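Local atomic coordinates of alpha-L-rhamnosidase (Streptomyces avermitilis, PDB entry 3W5M), a protein that hydrolyses terminal alpha-L-rhamnose residues from plant glycosides such as naringin, rutin and hesperidin, and from gum arabic. Residues F600-L609 and M926-A934. Sequence-based numbering, arbitrary orientation.
Sequences FEFETNVPML and MYANIAGIA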
loop_
_atom_site.group_PDB
_atom_site.type_symbol
_atom_site.label_atom_id
_atom_site.label_comp_id
_atom_site.label_asym_id
_atom_site.label_seq_id
_atom_site.Cartn_x
_atom_site.Cartn_y
_atom_site.Cartn_z
ATOM N N PHE A 600 -13.935 12.684 5.403
ATOM C CA PHE A 600 -13.802 13.959 6.108
ATOM C C PHE A 600 -13.622 15.134 5.175
ATOM O O PHE A 600 -12.583 15.251 4.510
ATOM C CB PHE A 600 -12.646 13.929 7.127
ATOM C CG PHE A 600 -12.814 14.926 8.258
ATOM C CD1 PHE A 600 -12.401 16.249 8.120
ATOM C CD2 PHE A 600 -13.411 14.538 9.466
ATOM C CE1 PHE A 600 -12.573 17.158 9.160
ATOM C CE2 PHE A 600 -13.575 15.447 10.499
ATOM C CZ PHE A 600 -13.156 16.756 10.343
ATOM N N GLU A 601 -14.628 16.004 5.135
ATOM C CA GLU A 601 -14.538 17.260 4.374
ATOM C C GLU A 601 -14.142 18.363 5.344
ATOM O O GLU A 601 -14.768 18.504 6.388
ATOM C CB GLU A 601 -15.882 17.616 3.761
ATOM C CG GLU A 601 -16.569 16.491 3.016
ATOM C CD GLU A 601 -16.608 16.741 1.531
ATOM O OE1 GLU A 601 -16.412 17.914 1.138
ATOM O OE2 GLU A 601 -16.838 15.775 0.760
ATOM N N PHE A 602 -13.122 19.141 4.996
ATOM C CA PHE A 602 -12.562 20.142 5.897
ATOM C C PHE A 602 -12.218 21.369 5.075
ATOM O O PHE A 602 -11.530 21.251 4.053
ATOM C CB PHE A 602 -11.311 19.565 6.552
ATOM C CG PHE A 602 -10.575 20.514 7.468
ATOM C CD1 PHE A 602 -11.072 20.831 8.724
ATOM C CD2 PHE A 602 -9.347 21.041 7.088
ATOM C CE1 PHE A 602 -10.362 21.684 9.582
ATOM C CE2 PHE A 602 -8.633 21.889 7.925
ATOM C CZ PHE A 602 -9.140 22.206 9.181
ATOM N N GLU A 603 -12.686 22.543 5.527
ATOM C CA GLU A 603 -12.381 23.802 4.850
ATOM C C GLU A 603 -12.349 24.942 5.855
ATOM O O GLU A 603 -13.242 25.061 6.694
ATOM C CB GLU A 603 -13.407 24.084 3.756
ATOM C CG GLU A 603 -13.100 25.317 2.923
ATOM C CD GLU A 603 -14.192 25.623 1.916
ATOM O OE1 GLU A 603 -15.252 24.943 1.933
ATOM O OE2 GLU A 603 -13.984 26.553 1.103
ATOM N N THR A 604 -11.304 25.758 5.767
ATOM C CA THR A 604 -11.142 26.943 6.622
ATOM C C THR A 604 -11.009 28.178 5.726
ATOM O O THR A 604 -10.941 28.052 4.491
ATOM C CB THR A 604 -9.891 26.858 7.518
ATOM O OG1 THR A 604 -8.707 27.074 6.732
ATOM C CG2 THR A 604 -9.786 25.516 8.254
ATOM N N ASN A 605 -10.988 29.361 6.351
ATOM C CA ASN A 605 -10.663 30.615 5.664
ATOM C C ASN A 605 -9.188 30.754 5.240
ATOM O O ASN A 605 -8.857 31.692 4.506
ATOM C CB ASN A 605 -11.027 31.812 6.561
ATOM C CG ASN A 605 -10.213 31.842 7.845
ATOM O OD1 ASN A 605 -10.426 31.027 8.747
ATOM N ND2 ASN A 605 -9.269 32.782 7.936
ATOM N N VAL A 606 -8.326 29.844 5.710
ATOM C CA VAL A 606 -6.874 29.880 5.511
ATOM C C VAL A 606 -6.349 28.911 4.441
ATOM O O VAL A 606 -6.225 27.704 4.689
ATOM C CB VAL A 606 -6.139 29.597 6.819
ATOM C CG1 VAL A 606 -4.637 29.783 6.649
ATOM C CG2 VAL A 606 -6.671 30.511 7.908
ATOM N N PRO A 607 -6.018 29.447 3.247
ATOM C CA PRO A 607 -5.560 28.595 2.142
ATOM C C PRO A 607 -4.499 27.549 2.536
ATOM O O PRO A 607 -4.610 26.390 2.110
ATOM C CB PRO A 607 -5.026 29.610 1.130
ATOM C CG PRO A 607 -5.911 30.800 1.350
ATOM C CD PRO A 607 -6.075 30.866 2.841
ATOM N N MET A 608 -3.534 27.924 3.382
ATOM C CA MET A 608 -2.453 27.023 3.741
ATOM C C MET A 608 -2.927 25.792 4.519
ATOM O O MET A 608 -2.314 24.700 4.440
ATOM C CB MET A 608 -1.379 27.732 4.548
ATOM C CG MET A 608 -0.051 26.995 4.532
ATOM S SD MET A 608 0.874 27.110 6.073
ATOM C CE MET A 608 0.123 25.758 6.991
ATOM N N LEU A 609 -4.004 25.958 5.279
ATOM C CA LEU A 609 -4.500 24.817 6.051
ATOM C C LEU A 609 -5.305 23.919 5.162
ATOM O O LEU A 609 -5.319 22.702 5.361
ATOM C CB LEU A 609 -5.335 25.242 7.253
ATOM C CG LEU A 609 -4.620 26.034 8.339
ATOM C CD1 LEU A 609 -5.656 26.308 9.422
ATOM C CD2 LEU A 609 -3.365 25.359 8.879
ATOM N N MET A 926 -6.178 19.088 13.766
ATOM C CA MET A 926 -7.029 19.996 13.061
ATOM C C MET A 926 -8.496 19.561 13.111
ATOM O O MET A 926 -9.387 20.401 13.258
ATOM C CB MET A 926 -6.577 20.128 11.597
ATOM C CG MET A 926 -5.192 20.710 11.407
ATOM S SD MET A 926 -5.021 21.544 9.804
ATOM C CE MET A 926 -5.229 20.116 8.734
ATOM N N TYR A 927 -8.756 18.261 12.962
ATOM C CA TYR A 927 -10.126 17.802 12.813
ATOM C C TYR A 927 -10.816 17.908 14.165
ATOM O O TYR A 927 -11.962 18.336 14.226
ATOM C CB TYR A 927 -10.191 16.368 12.215
ATOM C CG TYR A 927 -9.384 16.234 10.937
ATOM C CD1 TYR A 927 -9.270 17.306 10.036
ATOM C CD2 TYR A 927 -8.704 15.061 10.641
ATOM C CE1 TYR A 927 -8.511 17.193 8.872
ATOM C CE2 TYR A 927 -7.926 14.953 9.487
ATOM C CZ TYR A 927 -7.856 16.015 8.599
ATOM O OH TYR A 927 -7.087 15.883 7.449
ATOM N N ALA A 928 -10.070 17.600 15.228
ATOM C CA ALA A 928 -10.592 17.634 16.602
ATOM C C ALA A 928 -10.767 19.057 17.143
ATOM O O ALA A 928 -11.712 19.318 17.880
ATOM C CB ALA A 928 -9.723 16.799 17.533
ATOM N N ASN A 929 -9.904 19.982 16.720
ATOM C CA ASN A 929 -9.826 21.325 17.344
ATOM C C ASN A 929 -10.227 22.504 16.478
ATOM O O ASN A 929 -10.795 23.485 16.980
ATOM C CB ASN A 929 -8.437 21.544 17.898
ATOM C CG ASN A 929 -8.051 20.498 18.914
ATOM O OD1 ASN A 929 -7.217 19.638 18.649
ATOM N ND2 ASN A 929 -8.666 20.552 20.085
ATOM N N ILE A 930 -9.973 22.427 15.174
ATOM C CA ILE A 930 -10.415 23.494 14.300
ATOM C C ILE A 930 -11.814 23.158 13.832
ATOM O O ILE A 930 -12.727 23.979 13.935
ATOM C CB ILE A 930 -9.441 23.752 13.107
ATOM C CG1 ILE A 930 -8.038 24.052 13.642
ATOM C CG2 ILE A 930 -10.002 24.856 12.198
ATOM C CD1 ILE A 930 -6.927 24.124 12.602
ATOM N N ALA A 931 -11.997 21.934 13.325
ATOM C CA ALA A 931 -13.338 21.484 12.960
ATOM C C ALA A 931 -14.172 21.183 14.231
ATOM O O ALA A 931 -15.379 21.332 14.232
ATOM C CB ALA A 931 -13.255 20.273 12.036
ATOM N N GLY A 932 -13.512 20.788 15.310
ATOM C CA GLY A 932 -14.223 20.536 16.562
ATOM C C GLY A 932 -15.066 19.270 16.524
ATOM O O GLY A 932 -16.222 19.273 16.962
ATOM N N ILE A 933 -14.484 18.188 15.998
ATOM C CA ILE A 933 -15.182 16.898 15.879
ATOM C C ILE A 933 -14.275 15.833 16.452
ATOM O O ILE A 933 -13.226 15.539 15.881
ATOM C CB ILE A 933 -15.525 16.547 14.406
ATOM C CG1 ILE A 933 -16.517 17.564 13.835
ATOM C CG2 ILE A 933 -16.074 15.113 14.310
ATOM C CD1 ILE A 933 -16.903 17.334 12.378
ATOM N N ALA A 934 -14.646 15.270 17.601
ATOM C CA ALA A 934 -13.807 14.268 18.271
ATOM C C ALA A 934 -14.716 13.300 19.015
ATOM O O ALA A 934 -15.809 13.670 19.363
ATOM C CB ALA A 934 -12.836 14.933 19.242
#
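An aromatic cluster of Phe600, Phe602 and Tyr927 joins the edge strand 600-604 of the C-terminal beta-sandwich to the end of helix 923-929, where the (alpha/alpha)6-barrel domain meets that sandwich. The two alternate strand residues Phe600 and Phe602 both point toward segment 926-934 and receive Tyr927 differently. Phe600 lies obliquely over one face of the tyrosine ring, the planes inclined at 35° and CE1 of Phe600 3.4 Å from CD1 of Tyr927. Against Phe602 the tyrosine turns its edge, in an edge-to-face pair with the planes at 73° and Tyr927 CE1 above the phenylalanine ring near its rim. The methyl of Ala931 fits at the edges of both phenylalanines, 3.9 Å from Phe600 CZ and 4.0 Å from Phe602 CD1. With CG anti to the backbone N (chi1 177°), beside its own carbonyl carbon, the Phe602 ring comes to lie among Met926, Tyr927, Ile930 and Ala931. Met926 bends at its last torsion and brings CE to 3.9 Å from Phe602 CE2, its sulfur forming an oblique Met-aromatic contact. Ile930 CG2 sits at the ring edge and also meets the methyl CG2 of Thr604 at 4.0 Å, while its CD1 reaches Leu609 CD1. Were Phe602 reduced to an alanine, the Met926 methyl and the edge of Tyr927 would probably lose their aromatic partner and a gap open beside Ile930. No hydrogen bond crosses between the segments; the hydroxyl of buried Tyr927 is instead hydrogen-bonded to His613 ND1 of helix 607-622. Past Thr604, whose OG1 accepts from Val606 N in an ST turn, the chain enters that helix. The contact is a buried hydrophobic interface between the helical barrel and the C-terminal beta-sandwich of a glycoside hydrolase family 78 enzyme.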